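LbaCas13a H328A (C2c2) (Lachnospiraceae bacterium NK4A179, PDB 5WLH) binds CRISPR pre-crRNA and, as an RNA-targeting Cas13a nuclease, probably cleaves RNA selected by that guide. Local coordinates at residues V307-G312 with H406-G411; A332-D337 with L432-W437; N730-D735 with L855-E860. All blocks are in the same frame, centred on the assembly; numbering follows the deposited sequence.

Contact 1: V307-G312 with H406-G411; sequences VLYFYG and HRIEYG. With nucleotides of chain B.
This is a buried helix-to-helix packing contact. It sets Tyr-309 and Phe-310, near the end of helix 292-311, against Ile-408 and Glu-409 of helix 398-417. The two short axes pass 11.0 Å apart at 45°. Ile-408 carries the contact. Its chi1 of -66° sets CG2 anti to the backbone N, and this puts the methyl over the middle of the Tyr-309 ring. This CH-pi contact leaves CG2 3.4 Å from the Tyr-309 ring centroid. The same methyl reaches Phe-310 CE2 at 3.8 Å. Tyr-309 OH rests 3.3 Å from Glu-409 CB, and its hydroxyl is hydrogen-bonded to Asn-375. The amide of Asn-375 also bonds Glu-409 O, so one asparagine joins both helices.

Other faces of helix 398-417 meet RNA. Glu-409 serves both, with CB by the tyrosine and its carboxylate at A16 of chain B. A16 N6 donates a nearly straight bond of 2.7 Å to Glu-409 OE1. Glu-409 OE2 lies 2.6 Å from A16 N1. Tyr-410 OH gives a 2.6 Å bond to OP2 of C10 of chain B; its OP1 takes a weak bond from Arg-407 NH2. Such a helix, largely apolar toward its neighbour and polar toward the guide, fits the helical crRNA-binding region of a Cas13a.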
# COMPACT_ATOMS: atom_id res chain seq x y z
N VAL A 307 2.88 -27.91 -21.95
CA VAL A 307 3.87 -28.94 -22.26
C VAL A 307 4.31 -28.82 -23.72
O VAL A 307 5.50 -28.87 -24.04
CB VAL A 307 3.32 -30.33 -21.94
CG1 VAL A 307 4.24 -31.42 -22.53
CG2 VAL A 307 3.15 -30.51 -20.42
N LEU A 308 3.34 -28.65 -24.63
CA LEU A 308 3.66 -28.47 -26.04
C LEU A 308 4.59 -27.29 -26.26
O LEU A 308 5.57 -27.38 -27.02
CB LEU A 308 2.38 -28.28 -26.86
CG LEU A 308 2.60 -27.72 -28.26
CD1 LEU A 308 3.27 -28.77 -29.14
CD2 LEU A 308 1.30 -27.23 -28.89
N TYR A 309 4.29 -26.17 -25.62
CA TYR A 309 5.05 -24.95 -25.87
C TYR A 309 6.52 -25.13 -25.54
O TYR A 309 7.40 -24.73 -26.32
CB TYR A 309 4.46 -23.80 -25.05
CG TYR A 309 4.94 -22.43 -25.47
CD1 TYR A 309 6.14 -21.91 -24.99
CD2 TYR A 309 4.18 -21.65 -26.32
CE1 TYR A 309 6.55 -20.64 -25.35
CE2 TYR A 309 4.60 -20.38 -26.70
CZ TYR A 309 5.79 -19.89 -26.22
OH TYR A 309 6.18 -18.63 -26.59
N PHE A 310 6.82 -25.75 -24.40
CA PHE A 310 8.18 -25.81 -23.91
C PHE A 310 8.89 -27.11 -24.24
O PHE A 310 10.13 -27.13 -24.24
CB PHE A 310 8.20 -25.62 -22.39
CG PHE A 310 7.86 -24.23 -21.97
CD1 PHE A 310 8.81 -23.21 -22.07
CD2 PHE A 310 6.59 -23.92 -21.51
CE1 PHE A 310 8.49 -21.91 -21.70
CE2 PHE A 310 6.27 -22.61 -21.14
CZ PHE A 310 7.23 -21.61 -21.23
N TYR A 311 8.16 -28.18 -24.51
CA TYR A 311 8.79 -29.48 -24.69
C TYR A 311 8.50 -30.09 -26.05
O TYR A 311 9.07 -31.14 -26.36
CB TYR A 311 8.38 -30.45 -23.57
CG TYR A 311 8.73 -29.89 -22.21
CD1 TYR A 311 10.02 -30.02 -21.70
CD2 TYR A 311 7.79 -29.20 -21.46
CE1 TYR A 311 10.35 -29.48 -20.45
CE2 TYR A 311 8.10 -28.67 -20.22
CZ TYR A 311 9.38 -28.80 -19.72
OH TYR A 311 9.67 -28.27 -18.49
N GLY A 312 7.68 -29.46 -26.87
CA GLY A 312 7.48 -29.90 -28.22
C GLY A 312 6.43 -31.00 -28.32
O GLY A 312 6.08 -31.66 -27.35
N HIS A 406 -0.69 -17.33 -26.79
CA HIS A 406 -0.30 -15.93 -26.64
C HIS A 406 -0.02 -15.56 -25.19
O HIS A 406 0.91 -14.80 -24.91
CB HIS A 406 -1.38 -15.02 -27.22
CG HIS A 406 -1.27 -14.83 -28.71
ND1 HIS A 406 -2.34 -14.99 -29.56
CD2 HIS A 406 -0.21 -14.52 -29.49
CE1 HIS A 406 -1.95 -14.78 -30.80
NE2 HIS A 406 -0.66 -14.49 -30.79
N ARG A 407 -0.85 -16.06 -24.25
CA ARG A 407 -0.55 -15.88 -22.83
C ARG A 407 0.81 -16.48 -22.47
O ARG A 407 1.58 -15.88 -21.71
CB ARG A 407 -1.62 -16.52 -21.94
CG ARG A 407 -3.00 -15.88 -21.98
CD ARG A 407 -2.96 -14.40 -21.61
NE ARG A 407 -2.36 -14.15 -20.30
CZ ARG A 407 -2.04 -12.94 -19.88
NH1 ARG A 407 -2.28 -11.89 -20.67
NH2 ARG A 407 -1.50 -12.77 -18.68
N ILE A 408 1.08 -17.69 -22.96
CA ILE A 408 2.34 -18.36 -22.63
C ILE A 408 3.51 -17.52 -23.14
O ILE A 408 4.49 -17.29 -22.42
CB ILE A 408 2.38 -19.77 -23.24
CG1 ILE A 408 1.34 -20.67 -22.59
CG2 ILE A 408 3.76 -20.38 -23.00
CD1 ILE A 408 1.14 -22.02 -23.32
N GLU A 409 3.44 -17.10 -24.40
CA GLU A 409 4.52 -16.31 -24.98
C GLU A 409 4.73 -15.04 -24.18
O GLU A 409 5.87 -14.64 -23.91
CB GLU A 409 4.19 -15.96 -26.43
CG GLU A 409 5.23 -15.06 -27.07
CD GLU A 409 4.86 -14.65 -28.48
OE1 GLU A 409 3.75 -14.13 -28.69
OE2 GLU A 409 5.71 -14.87 -29.38
N TYR A 410 3.62 -14.39 -23.82
CA TYR A 410 3.66 -13.18 -23.01
C TYR A 410 4.29 -13.46 -21.65
O TYR A 410 5.06 -12.64 -21.12
CB TYR A 410 2.24 -12.66 -22.86
CG TYR A 410 2.04 -11.53 -21.90
CD1 TYR A 410 2.42 -10.24 -22.24
CD2 TYR A 410 1.42 -11.74 -20.67
CE1 TYR A 410 2.21 -9.19 -21.36
CE2 TYR A 410 1.21 -10.69 -19.79
CZ TYR A 410 1.61 -9.43 -20.14
OH TYR A 410 1.41 -8.36 -19.28
N GLY A 411 3.99 -14.64 -21.09
CA GLY A 411 4.49 -14.96 -19.77
C GLY A 411 5.99 -15.18 -19.78
O GLY A 411 6.68 -14.81 -18.84
P A B 16 2.19 -10.51 -38.07
OP1 A B 16 2.16 -9.82 -39.39
OP2 A B 16 0.94 -11.10 -37.51
O5' A B 16 3.25 -11.69 -38.16
C5' A B 16 4.54 -11.50 -38.75
C4' A B 16 5.40 -12.73 -38.58
O4' A B 16 5.53 -13.00 -37.16
C3' A B 16 4.84 -14.00 -39.19
O3' A B 16 5.91 -14.89 -39.48
C2' A B 16 4.03 -14.60 -38.05
O2' A B 16 3.89 -16.00 -38.13
C1' A B 16 4.87 -14.22 -36.84
N9 A B 16 4.09 -13.95 -35.63
C8 A B 16 2.82 -13.45 -35.50
N7 A B 16 2.46 -13.28 -34.25
C5 A B 16 3.57 -13.68 -33.53
C6 A B 16 3.84 -13.75 -32.16
N6 A B 16 2.96 -13.39 -31.21
N1 A B 16 5.07 -14.19 -31.80
C2 A B 16 5.96 -14.55 -32.73
N3 A B 16 5.82 -14.53 -34.06
C4 A B 16 4.59 -14.08 -34.38
P G B 15 0.02 -5.05 -36.61
OP1 G B 15 0.53 -4.52 -37.91
OP2 G B 15 -1.44 -5.29 -36.42
O5' G B 15 0.79 -6.38 -36.23
C5' G B 15 2.20 -6.43 -36.34
C4' G B 15 2.77 -7.58 -35.57
O4' G B 15 2.46 -7.43 -34.16
C3' G B 15 2.24 -8.96 -35.92
O3' G B 15 2.90 -9.47 -37.07
C2' G B 15 2.53 -9.75 -34.66
O2' G B 15 3.91 -10.11 -34.61
C1' G B 15 2.28 -8.70 -33.57
N9 G B 15 0.90 -8.79 -33.05
C8 G B 15 -0.22 -8.22 -33.59
N7 G B 15 -1.31 -8.49 -32.92
C5 G B 15 -0.87 -9.29 -31.87
C6 G B 15 -1.61 -9.89 -30.83
O6 G B 15 -2.82 -9.81 -30.63
N1 G B 15 -0.79 -10.64 -29.99
C2 G B 15 0.57 -10.77 -30.13
N2 G B 15 1.19 -11.52 -29.21
N3 G B 15 1.27 -10.21 -31.11
C4 G B 15 0.49 -9.50 -31.94
P C B 10 -0.16 -9.81 -16.09
OP1 C B 10 -0.37 -11.26 -16.39
OP2 C B 10 0.85 -8.95 -16.79
O5' C B 10 -1.51 -9.02 -16.37
C5' C B 10 -2.74 -9.38 -15.75
C4' C B 10 -3.71 -8.23 -15.80
O4' C B 10 -3.12 -7.08 -15.13
C3' C B 10 -4.06 -7.69 -17.18
O3' C B 10 -5.08 -8.46 -17.79
C2' C B 10 -4.46 -6.25 -16.88
O2' C B 10 -5.76 -6.22 -16.28
C1' C B 10 -3.46 -5.90 -15.80
N1 C B 10 -2.23 -5.28 -16.34
C2 C B 10 -2.30 -3.92 -16.67
O2 C B 10 -3.38 -3.31 -16.51
N3 C B 10 -1.19 -3.32 -17.14
C4 C B 10 -0.07 -4.03 -17.29
N4 C B 10 1.01 -3.39 -17.76
C5 C B 10 0.03 -5.42 -16.96
C6 C B 10 -1.07 -6.01 -16.50

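Contact 2: A332-D337 with L432-W437; sequences AARRVD and LSEKIW. With nucleotides of chain B.
Ser-433 OG is gripped from several sides where it meets Arg-334. Its main bond is the 2.7 Å one it donates to Glu-434 OE1, and it is also hydrogen-bonded to Tyr-311 OH. The carbonyls of Thr-429 and Gly-430, one turn back, are weak, competing alternatives for the serine proton. The motif is helix packing: the last turn of helix 327-335 lies against helix 429-458, in what is probably the crRNA-binding helical region of this Cas13a. The serine meets OE1 on the anti side of the carboxylate, 31° out of its plane.

Across the contact, Arg-334 offers its aliphatic stem, not its charge. Arg-334 CB sits 3.3 Å from Glu-434 OE1, and Arg-334 CG is 3.4 Å from the same oxygen. CB also lies 3.7 Å from Ser-433 OG. The charged ends are apart, with Arg-334 NE 5.5 Å from Glu-434 OE1. The guanidinium instead forms salt bridges with Asp-315 and Asp-330 and a cation-pi contact with Tyr-311. The carboxylate has its own mate, since OE2 bridges to Arg-303. Each buried charge thus has partners other than the residue facing it. Ala-331, the engineered alanine of this variant, touches Glu-434.

The neighbouring residues turn to the RNA of chain B. Arg-335 leaves its helix with CG anti to the backbone N (chi1 -178°) and runs extended to NE. Its guanidinium lies with one face toward the A3 base, NH1 being 2.8 Å from A3 N7. From the other helix, Lys-435 NZ donates a 2.6 Å hydrogen bond to G5 OP2.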
# COMPACT_ATOMS: atom_id res chain seq x y z
N ALA A 332 5.13 -31.13 -11.12
CA ALA A 332 6.21 -31.52 -10.23
C ALA A 332 7.36 -32.14 -11.00
O ALA A 332 8.53 -31.94 -10.65
CB ALA A 332 5.69 -32.50 -9.17
N ALA A 333 7.05 -32.87 -12.08
CA ALA A 333 8.09 -33.55 -12.85
C ALA A 333 8.97 -32.56 -13.60
O ALA A 333 10.19 -32.71 -13.63
CB ALA A 333 7.45 -34.54 -13.82
N ARG A 334 8.37 -31.54 -14.23
CA ARG A 334 9.18 -30.59 -14.98
C ARG A 334 10.06 -29.75 -14.07
O ARG A 334 11.13 -29.29 -14.50
CB ARG A 334 8.30 -29.68 -15.84
CG ARG A 334 7.17 -30.38 -16.56
CD ARG A 334 7.65 -31.25 -17.70
NE ARG A 334 6.55 -32.04 -18.26
CZ ARG A 334 6.61 -32.69 -19.42
NH1 ARG A 334 7.73 -32.66 -20.14
NH2 ARG A 334 5.56 -33.38 -19.84
N ARG A 335 9.64 -29.54 -12.82
CA ARG A 335 10.44 -28.76 -11.88
C ARG A 335 11.82 -29.38 -11.68
O ARG A 335 12.83 -28.68 -11.71
CB ARG A 335 9.70 -28.64 -10.54
CG ARG A 335 10.45 -27.79 -9.50
CD ARG A 335 9.92 -28.01 -8.07
NE ARG A 335 10.93 -27.71 -7.06
CZ ARG A 335 11.37 -28.57 -6.14
NH1 ARG A 335 12.30 -28.19 -5.27
NH2 ARG A 335 10.87 -29.80 -6.08
N VAL A 336 11.87 -30.70 -11.48
CA VAL A 336 13.16 -31.37 -11.29
C VAL A 336 13.83 -31.72 -12.61
O VAL A 336 14.87 -32.39 -12.61
CB VAL A 336 13.01 -32.65 -10.44
CG1 VAL A 336 12.92 -32.31 -8.96
CG2 VAL A 336 11.80 -33.47 -10.89
N ASP A 337 13.27 -31.28 -13.74
CA ASP A 337 13.91 -31.49 -15.03
C ASP A 337 15.08 -30.52 -15.20
O ASP A 337 15.01 -29.35 -14.80
CB ASP A 337 12.89 -31.30 -16.15
CG ASP A 337 13.47 -31.58 -17.52
OD1 ASP A 337 14.63 -32.04 -17.60
OD2 ASP A 337 12.76 -31.35 -18.53
N LEU A 432 10.70 -22.27 -16.40
CA LEU A 432 9.82 -21.45 -17.22
C LEU A 432 8.46 -22.10 -17.41
O LEU A 432 7.43 -21.43 -17.34
CB LEU A 432 10.47 -21.19 -18.57
CG LEU A 432 11.77 -20.42 -18.47
CD1 LEU A 432 12.42 -20.36 -19.82
CD2 LEU A 432 11.51 -19.01 -17.93
N SER A 433 8.44 -23.41 -17.70
CA SER A 433 7.15 -24.04 -17.93
C SER A 433 6.27 -23.93 -16.70
O SER A 433 5.07 -23.68 -16.82
CB SER A 433 7.33 -25.51 -18.36
OG SER A 433 7.90 -26.30 -17.35
N GLU A 434 6.86 -24.08 -15.51
CA GLU A 434 6.03 -24.03 -14.31
C GLU A 434 5.69 -22.60 -13.91
O GLU A 434 4.59 -22.36 -13.41
CB GLU A 434 6.72 -24.80 -13.18
CG GLU A 434 6.93 -26.28 -13.56
CD GLU A 434 5.79 -26.81 -14.43
OE1 GLU A 434 6.07 -27.27 -15.57
OE2 GLU A 434 4.62 -26.75 -13.99
N LYS A 435 6.58 -21.64 -14.17
CA LYS A 435 6.17 -20.25 -13.99
C LYS A 435 5.00 -19.91 -14.90
O LYS A 435 4.04 -19.25 -14.47
CB LYS A 435 7.32 -19.30 -14.28
CG LYS A 435 8.29 -19.13 -13.14
CD LYS A 435 7.60 -18.50 -11.94
CE LYS A 435 8.59 -18.34 -10.81
NZ LYS A 435 7.93 -17.99 -9.53
N ILE A 436 5.06 -20.34 -16.16
CA ILE A 436 3.99 -20.05 -17.11
C ILE A 436 2.70 -20.78 -16.73
O ILE A 436 1.60 -20.22 -16.83
CB ILE A 436 4.43 -20.38 -18.55
CG1 ILE A 436 5.05 -19.15 -19.22
CG2 ILE A 436 3.27 -20.86 -19.40
CD1 ILE A 436 6.23 -18.58 -18.45
N TRP A 437 2.82 -22.04 -16.30
CA TRP A 437 1.65 -22.78 -15.82
C TRP A 437 0.94 -22.01 -14.71
O TRP A 437 -0.28 -21.79 -14.76
CB TRP A 437 2.10 -24.15 -15.32
CG TRP A 437 1.06 -25.01 -14.60
CD1 TRP A 437 1.14 -25.47 -13.33
CD2 TRP A 437 -0.16 -25.56 -15.15
NE1 TRP A 437 0.04 -26.24 -13.03
CE2 TRP A 437 -0.76 -26.32 -14.13
CE3 TRP A 437 -0.78 -25.48 -16.39
CZ2 TRP A 437 -1.98 -27.00 -14.31
CZ3 TRP A 437 -2.01 -26.15 -16.57
CH2 TRP A 437 -2.58 -26.89 -15.54
P A B 3 5.00 -26.88 -7.36
OP1 A B 3 5.30 -25.70 -8.21
OP2 A B 3 5.46 -28.23 -7.76
O5' A B 3 5.57 -26.68 -5.89
C5' A B 3 6.66 -25.84 -5.67
C4' A B 3 6.41 -24.96 -4.47
O4' A B 3 6.99 -25.61 -3.31
C3' A B 3 7.11 -23.62 -4.57
O3' A B 3 6.29 -22.65 -5.20
C2' A B 3 7.48 -23.31 -3.14
O2' A B 3 6.33 -22.86 -2.43
C1' A B 3 7.82 -24.71 -2.63
N9 A B 3 9.20 -25.11 -2.93
C8 A B 3 9.60 -26.18 -3.72
N7 A B 3 10.90 -26.32 -3.80
C5 A B 3 11.39 -25.28 -3.01
C6 A B 3 12.69 -24.88 -2.66
N6 A B 3 13.78 -25.51 -3.12
N1 A B 3 12.85 -23.81 -1.84
C2 A B 3 11.75 -23.19 -1.40
N3 A B 3 10.47 -23.48 -1.65
C4 A B 3 10.36 -24.54 -2.47
P G B 5 9.92 -16.76 -6.62
OP1 G B 5 9.20 -15.46 -6.73
OP2 G B 5 9.86 -17.73 -7.74
O5' G B 5 11.45 -16.47 -6.36
C5' G B 5 11.88 -15.58 -5.35
C4' G B 5 13.39 -15.59 -5.28
O4' G B 5 13.84 -16.89 -4.82
C3' G B 5 14.12 -15.41 -6.61
O3' G B 5 14.23 -14.05 -7.00
C2' G B 5 15.47 -16.04 -6.32
O2' G B 5 16.27 -15.16 -5.55
C1' G B 5 15.06 -17.23 -5.45
N9 G B 5 14.82 -18.44 -6.27
C8 G B 5 13.64 -18.82 -6.85
N7 G B 5 13.72 -19.95 -7.52
C5 G B 5 15.05 -20.32 -7.37
C6 G B 5 15.74 -21.44 -7.88
O6 G B 5 15.28 -22.35 -8.59
N1 G B 5 17.08 -21.43 -7.50
C2 G B 5 17.68 -20.45 -6.73
N2 G B 5 18.98 -20.61 -6.46
N3 G B 5 17.05 -19.38 -6.24
C4 G B 5 15.75 -19.39 -6.61

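Contact 3: N730-D735 with L855-E860; sequences NAFLND and LEFIKE
Ala-731 meets Phe-857 first along 730-735, where helix 709-732 takes a wider pi-type turn. Its methyl, CB, lies at the edge of the phenyl ring, 3.9 Å from Phe-857 CZ. The next residue, Phe-732, touches the same ring in two ways. Its backbone CA sits over one face, offset toward the rim, 3.8 Å from Phe-857 CE2. This is a CH-pi contact, with CA 21° off the ring normal. Its own ring presents an edge to the face of Phe-857, an offset edge-to-face pair with centroids 5.7 Å apart and planes at 61°. Atom CD1 of Phe-732 also reaches Phe-857 CB at 3.8 Å. Phe-732 also meets Phe-854 edge-to-face and the ring of Tyr-728.

Phe-732 then opens a type I beta turn, closed by a 3.1 Å bond from Asp-735 N to Phe-732 O. The turn brings Asp-735 back to the phenyl ring, where Asp-735 CG lies 3.6 Å from Phe-857 CE1. Asp-735 is the N-cap of helix 736-745, and its OD2 accepts a bond from Val-738 N. Val-738 in turn packs on both phenylalanines.

Phe-857 comes from helix 843-861. Its CG stands anti to the backbone N (chi1 178°), which carries the ring across to the corner between the two helices. An alanine in place of Phe-857 would probably open a gap among Ala-731, Phe-732 and Asp-735 and remove one of the aromatic partners of Phe-732.

No hydrogen bond crosses between the segments. The joint rests on dispersion and aromatic packing, while the polar OD2 of the aspartate is taken up by the N-cap bond.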
# COMPACT_ATOMS: atom_id res chain seq x y z
N ASN A 730 -5.23 24.19 13.70
CA ASN A 730 -6.53 24.58 14.22
C ASN A 730 -6.93 26.02 13.93
O ASN A 730 -8.09 26.39 14.17
CB ASN A 730 -6.56 24.32 15.73
CG ASN A 730 -6.44 22.85 16.06
OD1 ASN A 730 -7.40 22.10 15.93
ND2 ASN A 730 -5.26 22.42 16.49
N ALA A 731 -6.03 26.83 13.39
CA ALA A 731 -6.35 28.21 13.05
C ALA A 731 -5.80 28.60 11.69
O ALA A 731 -6.49 29.23 10.88
CB ALA A 731 -5.80 29.15 14.13
N PHE A 732 -4.55 28.23 11.43
CA PHE A 732 -3.84 28.75 10.27
C PHE A 732 -4.41 28.21 8.96
O PHE A 732 -4.72 28.98 8.04
CB PHE A 732 -2.35 28.41 10.40
CG PHE A 732 -1.56 28.53 9.13
CD1 PHE A 732 -1.24 29.78 8.61
CD2 PHE A 732 -1.10 27.40 8.47
CE1 PHE A 732 -0.50 29.89 7.45
CE2 PHE A 732 -0.36 27.51 7.32
CZ PHE A 732 -0.05 28.75 6.81
N LEU A 733 -4.56 26.89 8.86
CA LEU A 733 -4.85 26.31 7.55
C LEU A 733 -6.21 26.74 7.00
O LEU A 733 -6.38 26.83 5.78
CB LEU A 733 -4.75 24.78 7.61
CG LEU A 733 -3.35 24.18 7.73
CD1 LEU A 733 -3.46 22.67 7.97
CD2 LEU A 733 -2.51 24.49 6.50
N ASN A 734 -7.20 27.01 7.86
CA ASN A 734 -8.53 27.40 7.42
C ASN A 734 -8.76 28.90 7.40
O ASN A 734 -9.88 29.34 7.11
CB ASN A 734 -9.59 26.74 8.30
CG ASN A 734 -9.46 25.24 8.34
OD1 ASN A 734 -9.09 24.61 7.35
ND2 ASN A 734 -9.74 24.66 9.50
N ASP A 735 -7.74 29.69 7.70
CA ASP A 735 -7.93 31.13 7.79
C ASP A 735 -8.08 31.74 6.40
O ASP A 735 -7.27 31.47 5.50
CB ASP A 735 -6.77 31.77 8.54
CG ASP A 735 -6.94 33.27 8.70
OD1 ASP A 735 -7.59 33.69 9.67
OD2 ASP A 735 -6.44 34.01 7.83
N LEU A 855 4.36 32.24 9.26
CA LEU A 855 5.06 33.26 10.04
C LEU A 855 4.31 34.58 9.99
O LEU A 855 4.17 35.26 11.02
CB LEU A 855 6.49 33.41 9.53
CG LEU A 855 7.36 32.16 9.70
CD1 LEU A 855 8.65 32.26 8.91
CD2 LEU A 855 7.64 31.87 11.17
N GLU A 856 3.79 34.95 8.82
CA GLU A 856 3.03 36.19 8.71
C GLU A 856 1.72 36.10 9.49
O GLU A 856 1.30 37.08 10.12
CB GLU A 856 2.77 36.52 7.24
CG GLU A 856 1.82 37.68 7.01
CD GLU A 856 1.74 38.11 5.56
OE1 GLU A 856 2.29 39.18 5.23
OE2 GLU A 856 1.12 37.38 4.75
N PHE A 857 1.06 34.93 9.46
CA PHE A 857 -0.15 34.71 10.24
C PHE A 857 0.10 34.93 11.73
O PHE A 857 -0.72 35.52 12.44
CB PHE A 857 -0.66 33.28 9.99
CG PHE A 857 -1.88 32.91 10.78
CD1 PHE A 857 -3.13 33.41 10.44
CD2 PHE A 857 -1.79 32.02 11.84
CE1 PHE A 857 -4.25 33.05 11.15
CE2 PHE A 857 -2.92 31.65 12.55
CZ PHE A 857 -4.15 32.18 12.21
N ILE A 858 1.23 34.41 12.23
CA ILE A 858 1.59 34.59 13.63
C ILE A 858 1.77 36.07 13.94
O ILE A 858 1.21 36.60 14.91
CB ILE A 858 2.86 33.78 13.95
CG1 ILE A 858 2.58 32.28 13.84
CG2 ILE A 858 3.38 34.12 15.34
CD1 ILE A 858 1.67 31.74 14.91
N LYS A 859 2.55 36.76 13.11
CA LYS A 859 2.80 38.19 13.32
C LYS A 859 1.50 38.99 13.29
O LYS A 859 1.35 39.96 14.05
CB LYS A 859 3.78 38.71 12.26
CG LYS A 859 5.24 38.43 12.58
CD LYS A 859 6.17 38.75 11.41
CE LYS A 859 6.20 37.62 10.38
NZ LYS A 859 7.39 37.63 9.48
N GLU A 860 0.55 38.60 12.44
CA GLU A 860 -0.68 39.36 12.32
C GLU A 860 -1.65 39.07 13.45
O GLU A 860 -2.33 39.98 13.93
CB GLU A 860 -1.34 39.06 10.97
CG GLU A 860 -0.70 39.79 9.80
CD GLU A 860 -0.93 41.28 9.85
OE1 GLU A 860 -1.98 41.71 10.38
OE2 GLU A 860 -0.05 42.03 9.35

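Contacts 1 and 2 are both buried and adjoin, their centres about 12 Å apart. They hold four helices in two consecutive pairs, 292-311 with 327-335 and 398-417 with 429-458. Where they join, Val-307 CG1 of contact 1 packs 3.6 Å from Arg-334 NH2 of contact 2. Contact 1 is mainly apolar at its centre. Contact 2 sets an arginine's aliphatic stem against polar oxygens, with the charges paired to outside residues. Both turn other side chains to the guide RNA. Contact 3 is only partly buried and lies across the chain's centre, about 64 Å from contact 1 between centres. It is aromatic, and its nearest atom is about 7 Å from nucleic acid.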